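Putative dienelactone hydrolase (Klebsiella pneumoniae subsp. pneumoniae MGH 78578, PDB 3F67) is a putative dienelactone hydrolase of the alpha/beta-hydrolase clan, probably acting on ester-type bonds. Local coordinates at residues S13-R24 against Y60-R70. Sequence-based numbering, arbitrary orientation. Where two conformers were deposited one is given.
Sequences SQGENMPAYHAR and YLAIAPELYFR
The side chains of selenomethionine M18 and F69 cross at about a right angle. M18 CA stands over one face, 3.8 Å from the ring centroid in a CH-pi contact. CB lies above the same face, 3.5 Å from F69 CE2, and CG, anti to the backbone N (chi1 178°), touches both F69 CE2 and E66 O (3.6 Å each). SE, oblique to the ring in a Met-aromatic contact, also reaches L67 CD2 and P65 CB, and the bend at chi3 (59°) sets CE 3.8 Å from P65 CB. R70 CG lies above the rim of the opposite F69 face, and F69 CZ rests over the centre of the R70 guanidinium. In the conformer described, one of two for E16, R70 NE gives a salt-bridging hydrogen bond to E16 OE1 (2.9 Å), in the guanidinium plane but well above the carboxylate plane. R70 NH2 adds a weak bond to S13 O, within the type I' turn S13-E16, and a salt bridge to D99, which also accepts from S13 OG. Beyond this end the backbones pair antiparallel: E66 N bonds to P19 O (2.9 Å), and Y21 with A64 and A23 with A62 form hydrogen-bonded pairs. Strand 16-25 thus joins the N-terminal hairpin with strand 4-13 to strand 61-65, itself parallel to neighbouring strand 32-38, giving the 1-2-4-3-5-6-7-8 strand order of the alpha/beta-hydrolase fold.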
# COMPACT_ATOMS: atom_id res chain seq x y z
N SER A 13 -8.72 15.37 -7.06
CA SER A 13 -9.21 13.98 -7.09
C SER A 13 -10.72 13.89 -7.05
O SER A 13 -11.35 14.22 -6.04
CB SER A 13 -8.59 13.13 -5.96
OG SER A 13 -8.84 11.73 -6.16
N GLN A 14 -11.28 13.40 -8.17
CA GLN A 14 -12.73 13.28 -8.33
C GLN A 14 -13.47 14.59 -7.93
O GLN A 14 -14.57 14.54 -7.36
CB GLN A 14 -13.25 12.04 -7.55
CG GLN A 14 -12.43 10.75 -7.79
CD GLN A 14 -12.95 9.52 -7.05
OE1 GLN A 14 -12.39 9.06 -6.02
NE2 GLN A 14 -14.03 8.96 -7.59
N GLY A 15 -12.86 15.74 -8.23
CA GLY A 15 -13.42 17.06 -7.90
C GLY A 15 -13.08 17.72 -6.55
O GLY A 15 -13.56 18.82 -6.24
N GLU A 16 -12.25 17.04 -5.75
CA GLU A 16 -11.91 17.49 -4.41
C GLU A 16 -10.41 17.40 -4.19
O GLU A 16 -9.74 16.65 -4.89
CB GLU A 16 -12.63 16.64 -3.38
CG GLU A 16 -14.10 16.93 -3.30
CD GLU A 16 -14.84 15.82 -2.61
OE1 GLU A 16 -14.96 14.74 -3.22
OE2 GLU A 16 -15.27 16.02 -1.46
N ASN A 17 -9.90 18.15 -3.21
CA ASN A 17 -8.46 18.23 -3.00
C ASN A 17 -8.05 17.31 -1.86
O ASN A 17 -8.34 17.56 -0.69
CB ASN A 17 -8.06 19.66 -2.69
CG ASN A 17 -8.37 20.59 -3.83
OD1 ASN A 17 -7.84 20.41 -4.94
ND2 ASN A 17 -9.25 21.57 -3.59
N MSE A 18 -7.35 16.25 -2.22
CA MSE A 18 -6.93 15.24 -1.26
C MSE A 18 -5.53 15.55 -0.75
O MSE A 18 -4.59 15.68 -1.55
CB MSE A 18 -6.89 13.87 -1.95
CG MSE A 18 -6.40 12.75 -0.98
SE MSE A 18 -6.78 11.02 -1.84
CE MSE A 18 -5.73 11.31 -3.46
N PRO A 19 -5.36 15.72 0.58
CA PRO A 19 -4.02 15.96 1.11
C PRO A 19 -3.13 14.78 0.83
O PRO A 19 -3.60 13.63 0.81
CB PRO A 19 -4.23 16.05 2.64
CG PRO A 19 -5.68 16.36 2.78
CD PRO A 19 -6.37 15.67 1.64
N ALA A 20 -1.84 15.06 0.64
CA ALA A 20 -0.85 13.98 0.47
C ALA A 20 0.51 14.45 0.89
O ALA A 20 0.82 15.64 0.77
CB ALA A 20 -0.80 13.50 -0.97
N TYR A 21 1.32 13.51 1.33
CA TYR A 21 2.72 13.82 1.66
C TYR A 21 3.56 13.24 0.53
O TYR A 21 3.21 12.18 -0.01
CB TYR A 21 3.07 13.09 2.97
CG TYR A 21 4.49 13.37 3.47
CD1 TYR A 21 4.81 14.58 4.08
CD2 TYR A 21 5.47 12.40 3.35
CE1 TYR A 21 6.13 14.83 4.54
CE2 TYR A 21 6.75 12.61 3.82
CZ TYR A 21 7.07 13.83 4.41
OH TYR A 21 8.35 14.05 4.86
N HIS A 22 4.64 13.91 0.17
CA HIS A 22 5.53 13.36 -0.86
C HIS A 22 6.98 13.59 -0.53
O HIS A 22 7.32 14.59 0.12
CB HIS A 22 5.18 13.90 -2.29
CG HIS A 22 5.32 15.39 -2.42
ND1 HIS A 22 6.43 16.00 -2.96
CD2 HIS A 22 4.48 16.39 -2.05
CE1 HIS A 22 6.29 17.31 -2.90
NE2 HIS A 22 5.10 17.58 -2.37
N ALA A 23 7.83 12.68 -0.97
CA ALA A 23 9.28 12.80 -0.74
C ALA A 23 9.97 12.32 -2.00
O ALA A 23 9.48 11.39 -2.67
CB ALA A 23 9.73 11.89 0.48
N ARG A 24 11.14 12.89 -2.30
CA ARG A 24 11.88 12.46 -3.49
C ARG A 24 13.35 12.80 -3.33
O ARG A 24 13.69 13.64 -2.48
CB ARG A 24 11.36 13.21 -4.72
CG ARG A 24 11.68 14.72 -4.66
CD ARG A 24 10.99 15.43 -5.82
NE ARG A 24 9.55 15.60 -5.55
CZ ARG A 24 8.66 15.97 -6.49
NH1 ARG A 24 9.08 16.20 -7.75
NH2 ARG A 24 7.38 16.11 -6.18
N TYR A 60 13.19 6.98 -5.22
CA TYR A 60 11.78 7.01 -5.63
C TYR A 60 11.09 8.35 -5.27
O TYR A 60 11.47 9.01 -4.28
CB TYR A 60 11.00 5.87 -4.93
CG TYR A 60 11.47 4.54 -5.40
CD1 TYR A 60 11.08 4.07 -6.69
CD2 TYR A 60 12.30 3.74 -4.62
CE1 TYR A 60 11.56 2.85 -7.18
CE2 TYR A 60 12.75 2.52 -5.11
CZ TYR A 60 12.36 2.08 -6.37
OH TYR A 60 12.81 0.89 -6.86
N LEU A 61 10.14 8.74 -6.11
CA LEU A 61 9.12 9.77 -5.74
C LEU A 61 8.04 8.99 -5.01
O LEU A 61 7.25 8.25 -5.63
CB LEU A 61 8.55 10.47 -6.99
CG LEU A 61 7.25 11.30 -6.79
CD1 LEU A 61 7.47 12.34 -5.70
CD2 LEU A 61 6.88 11.97 -8.16
N ALA A 62 8.01 9.13 -3.69
CA ALA A 62 7.07 8.35 -2.87
C ALA A 62 5.97 9.27 -2.41
O ALA A 62 6.23 10.38 -1.91
CB ALA A 62 7.81 7.79 -1.62
N ILE A 63 4.74 8.82 -2.58
CA ILE A 63 3.56 9.72 -2.32
C ILE A 63 2.55 8.97 -1.47
O ILE A 63 2.14 7.88 -1.85
CB ILE A 63 2.86 10.15 -3.65
CG1 ILE A 63 3.86 10.88 -4.56
CG2 ILE A 63 1.66 11.09 -3.34
CD1 ILE A 63 3.42 10.85 -6.06
N ALA A 64 2.17 9.54 -0.31
CA ALA A 64 1.17 8.89 0.56
C ALA A 64 -0.06 9.81 0.62
O ALA A 64 -0.03 10.85 1.30
CB ALA A 64 1.73 8.74 1.97
N PRO A 65 -1.16 9.40 -0.02
CA PRO A 65 -2.42 10.19 0.05
C PRO A 65 -3.23 9.91 1.33
O PRO A 65 -3.25 8.78 1.84
CB PRO A 65 -3.20 9.68 -1.19
CG PRO A 65 -2.76 8.23 -1.34
CD PRO A 65 -1.25 8.27 -0.98
N GLU A 66 -3.92 10.95 1.78
CA GLU A 66 -4.83 10.89 2.90
C GLU A 66 -6.15 10.33 2.38
O GLU A 66 -7.11 11.09 2.13
CB GLU A 66 -5.03 12.32 3.42
CG GLU A 66 -5.48 12.37 4.88
CD GLU A 66 -4.45 11.78 5.82
OE1 GLU A 66 -4.44 10.54 5.97
OE2 GLU A 66 -3.66 12.56 6.42
N LEU A 67 -6.23 9.00 2.24
CA LEU A 67 -7.38 8.39 1.52
C LEU A 67 -8.73 8.55 2.23
O LEU A 67 -9.79 8.47 1.58
CB LEU A 67 -7.10 6.91 1.22
CG LEU A 67 -5.94 6.78 0.22
CD1 LEU A 67 -5.33 5.38 0.22
CD2 LEU A 67 -6.49 7.05 -1.18
N TYR A 68 -8.72 8.78 3.55
CA TYR A 68 -9.99 8.84 4.29
C TYR A 68 -10.59 10.25 4.32
O TYR A 68 -11.63 10.44 4.96
CB TYR A 68 -9.81 8.35 5.75
CG TYR A 68 -9.38 6.88 5.93
CD1 TYR A 68 -9.37 5.99 4.83
CD2 TYR A 68 -9.04 6.40 7.20
CE1 TYR A 68 -8.99 4.62 5.02
CE2 TYR A 68 -8.65 5.06 7.41
CZ TYR A 68 -8.64 4.19 6.32
OH TYR A 68 -8.25 2.89 6.53
N PHE A 69 -9.97 11.22 3.64
CA PHE A 69 -10.26 12.67 3.92
C PHE A 69 -11.74 13.08 3.82
O PHE A 69 -12.19 13.97 4.55
CB PHE A 69 -9.34 13.62 3.10
CG PHE A 69 -9.75 13.77 1.65
CD1 PHE A 69 -10.35 14.95 1.20
CD2 PHE A 69 -9.57 12.73 0.74
CE1 PHE A 69 -10.75 15.09 -0.17
CE2 PHE A 69 -9.95 12.84 -0.60
CZ PHE A 69 -10.54 14.03 -1.06
N ARG A 70 -12.49 12.43 2.94
CA ARG A 70 -13.90 12.80 2.73
C ARG A 70 -14.78 12.27 3.85
O ARG A 70 -15.83 12.84 4.13
CB ARG A 70 -14.44 12.20 1.44
CG ARG A 70 -13.73 12.71 0.17
CD ARG A 70 -14.40 12.09 -1.06
NE ARG A 70 -13.62 12.35 -2.29
CZ ARG A 70 -12.58 11.58 -2.64
NH1 ARG A 70 -12.19 10.60 -1.84
NH2 ARG A 70 -11.92 11.80 -3.76